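Long-range contact in peptidoglycan recognition protein 3 (Branchiostoma belcheri tsingtauense, PDB 4Z8I), which probably hydrolyses the amide bond between N-acetylmuramic acid and L-alanine in bacterial peptidoglycan as a zinc-dependent amidase carrying a chitin-binding domain: residues 85-90 and 157-162. Sequence-based numbering, arbitrary orientation.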
ATOM      1  N   LEU A  85      -8.905   6.366 -14.554  1.00 43.16           N
ATOM      2  CA  LEU A  85      -8.904   5.084 -13.860  1.00 44.08           C
ATOM      3  C   LEU A  85      -9.324   3.962 -14.805  1.00 38.41           C
ATOM      4  O   LEU A  85     -10.104   4.188 -15.731  1.00 61.66           O
ATOM      5  CB  LEU A  85      -9.816   5.143 -12.629  1.00 29.99           C
ATOM      6  CG  LEU A  85      -9.400   6.145 -11.549  1.00 32.83           C
ATOM      7  CD1 LEU A  85     -10.429   6.217 -10.435  1.00 36.45           C
ATOM      8  CD2 LEU A  85      -8.037   5.791 -10.984  1.00 41.84           C
ATOM      9  N   PRO A  86      -8.797   2.745 -14.588  1.00 32.32           N
ATOM     10  CA  PRO A  86      -7.835   2.386 -13.542  1.00 39.51           C
ATOM     11  C   PRO A  86      -6.407   2.766 -13.926  1.00 45.63           C
ATOM     12  O   PRO A  86      -6.132   3.057 -15.090  1.00 57.83           O
ATOM     13  CB  PRO A  86      -7.966   0.867 -13.469  1.00 31.36           C
ATOM     14  CG  PRO A  86      -8.320   0.474 -14.856  1.00 24.51           C
ATOM     15  CD  PRO A  86      -9.197   1.573 -15.388  1.00 27.38           C
ATOM     16  N   VAL A  87      -5.513   2.759 -12.945  1.00 32.12           N
ATOM     17  CA  VAL A  87      -4.137   3.192 -13.153  1.00 31.86           C
ATOM     18  C   VAL A  87      -3.232   2.037 -13.592  1.00 38.04           C
ATOM     19  O   VAL A  87      -3.294   0.939 -13.034  1.00 49.94           O
ATOM     20  CB  VAL A  87      -3.592   3.895 -11.887  1.00 29.13           C
ATOM     21  CG1 VAL A  87      -2.126   4.245 -12.036  1.00 39.55           C
ATOM     22  CG2 VAL A  87      -4.418   5.131 -11.574  1.00 30.87           C
ATOM     23  N   PRO A  88      -2.404   2.283 -14.619  1.00 24.76           N
ATOM     24  CA  PRO A  88      -1.484   1.298 -15.197  1.00 30.10           C
ATOM     25  C   PRO A  88      -0.342   0.918 -14.267  1.00 45.18           C
ATOM     26  O   PRO A  88       0.032  -0.252 -14.229  1.00 47.53           O
ATOM     27  CB  PRO A  88      -0.898   2.029 -16.410  1.00 25.09           C
ATOM     28  CG  PRO A  88      -1.847   3.114 -16.710  1.00 33.72           C
ATOM     29  CD  PRO A  88      -2.443   3.525 -15.407  1.00 36.65           C
ATOM     30  N   LYS A  89       0.212   1.882 -13.537  1.00 33.71           N
ATOM     31  CA  LYS A  89       1.449   1.619 -12.808  1.00 39.08           C
ATOM     32  C   LYS A  89       1.554   2.241 -11.410  1.00 39.84           C
ATOM     33  O   LYS A  89       0.871   3.210 -11.094  1.00 41.98           O
ATOM     34  CB  LYS A  89       2.650   2.002 -13.677  1.00 43.99           C
ATOM     35  CG  LYS A  89       2.486   3.297 -14.452  1.00 37.52           C
ATOM     36  CD  LYS A  89       3.431   3.361 -15.651  1.00 27.37           C
ATOM     37  CE  LYS A  89       2.848   2.659 -16.861  1.00 51.94           C
ATOM     38  NZ  LYS A  89       3.685   2.841 -18.079  1.00 54.44           N
ATOM     39  N   VAL A  90       2.414   1.661 -10.576  1.00 35.77           N
ATOM     40  CA  VAL A  90       2.612   2.132  -9.206  1.00 35.79           C
ATOM     41  C   VAL A  90       4.068   2.534  -8.996  1.00 40.45           C
ATOM     42  O   VAL A  90       4.978   1.745  -9.266  1.00 35.29           O
ATOM     43  CB  VAL A  90       2.247   1.041  -8.180  1.00 36.68           C
ATOM     44  CG1 VAL A  90       2.406   1.566  -6.765  1.00 32.60           C
ATOM     45  CG2 VAL A  90       0.830   0.559  -8.402  1.00 30.38           C
ATOM     46  N   GLU A 157      -0.288   8.541 -15.098  1.00 35.72           N
ATOM     47  CA  GLU A 157      -0.492   7.111 -15.295  1.00 40.04           C
ATOM     48  C   GLU A 157      -0.238   6.300 -14.034  1.00 45.82           C
ATOM     49  O   GLU A 157      -0.157   5.073 -14.094  1.00 39.44           O
ATOM     50  CB  GLU A 157       0.419   6.586 -16.408  1.00 59.16           C
ATOM     51  CG  GLU A 157      -0.067   6.852 -17.821  1.00 64.12           C
ATOM     52  CD  GLU A 157       0.793   6.156 -18.863  1.00 85.75           C
ATOM     53  OE1 GLU A 157       0.246   5.353 -19.648  1.00 81.24           O
ATOM     54  OE2 GLU A 157       2.017   6.411 -18.893  1.00 94.94           O
ATOM     55  N   SER A 158      -0.115   6.964 -12.893  1.00 31.62           N
ATOM     56  CA  SER A 158       0.327   6.246 -11.707  1.00 27.98           C
ATOM     57  C   SER A 158      -0.266   6.716 -10.390  1.00 35.09           C
ATOM     58  O   SER A 158      -0.848   7.798 -10.291  1.00 32.11           O
ATOM     59  CB  SER A 158       1.855   6.295 -11.605  1.00 34.96           C
ATOM     60  OG  SER A 158       2.297   7.605 -11.295  1.00 34.60           O
ATOM     61  N   ILE A 159      -0.104   5.861  -9.387  1.00 38.29           N
ATOM     62  CA  ILE A 159      -0.344   6.199  -7.996  1.00 29.56           C
ATOM     63  C   ILE A 159       1.025   6.310  -7.329  1.00 40.04           C
ATOM     64  O   ILE A 159       1.858   5.413  -7.463  1.00 51.73           O
ATOM     65  CB  ILE A 159      -1.174   5.101  -7.302  1.00 46.74           C
ATOM     66  CG1 ILE A 159      -2.636   5.170  -7.748  1.00 61.72           C
ATOM     67  CG2 ILE A 159      -1.081   5.223  -5.790  1.00 56.67           C
ATOM     68  CD1 ILE A 159      -3.343   6.447  -7.337  1.00 63.14           C
ATOM     69  N   GLY A 160       1.271   7.414  -6.632  1.00 51.17           N
ATOM     70  CA  GLY A 160       2.532   7.598  -5.940  1.00 27.33           C
ATOM     71  C   GLY A 160       2.432   7.266  -4.464  1.00 48.09           C
ATOM     72  O   GLY A 160       1.680   7.906  -3.726  1.00 48.99           O
ATOM     73  N   ILE A 161       3.185   6.257  -4.035  1.00 57.08           N
ATOM     74  CA  ILE A 161       3.247   5.892  -2.625  1.00 41.60           C
ATOM     75  C   ILE A 161       4.614   6.242  -2.059  1.00 29.87           C
ATOM     76  O   ILE A 161       5.639   5.801  -2.583  1.00 34.77           O
ATOM     77  CB  ILE A 161       3.016   4.391  -2.410  1.00 38.64           C
ATOM     78  CG1 ILE A 161       1.656   3.971  -2.969  1.00 36.77           C
ATOM     79  CG2 ILE A 161       3.114   4.048  -0.932  1.00 20.13           C
ATOM     80  CD1 ILE A 161       1.387   2.486  -2.858  1.00 31.95           C
ATOM     81  N   CYS A 162       4.632   7.028  -0.989  1.00 37.38           N
ATOM     82  CA  CYS A 162       5.896   7.449  -0.395  1.00 39.81           C
ATOM     83  C   CYS A 162       6.071   6.927   1.023  1.00 40.15           C
ATOM     84  O   CYS A 162       5.269   7.225   1.901  1.00 34.83           O
ATOM     85  CB  CYS A 162       6.007   8.973  -0.402  1.00 44.70           C
ATOM     86  SG  CYS A 162       7.508   9.595   0.374  1.00 37.93           S
TER
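Lys89 and Val90 pair in parallel with Ser158 and Ile159, joining two neighbouring inner strands of the mixed sheet at the core of the PGRP amidase fold. Two backbone hydrogen bonds hold the register: Lys89 N donates to Glu157 O (3.3 Å), and Lys89 O accepts from Ile159 N (3.3 Å). The second carbonyl also receives a CA-H...O contact from Ser158, whose OG is hydrogen-bonded to Val154 O.

Apolar contacts gather on the face bearing Val90 and Ile159. Val87 CG2 meets Ile159 CG1 at 4.2 Å, while CG1 of Val90, anti to its backbone N (chi1 -178°), reaches CD1 of Ile161, a side chain that also packs on Leu183 and Ile184 of helix 174-190.

At Pro88, where the chain turns a corner, the proline ring sets CD beside Glu157 O and CG 4.2 Å from Glu157 CB, and crosses the glutamate side chain at about a right angle. A glycine here would probably open a gap beside Glu157 CB and set the corner free to flex.

The charged ends approach without forming a salt bridge: the lysine chain bends at chi3 (85°), leaving Lys89 NZ 4.0 Å from Glu157 OE2.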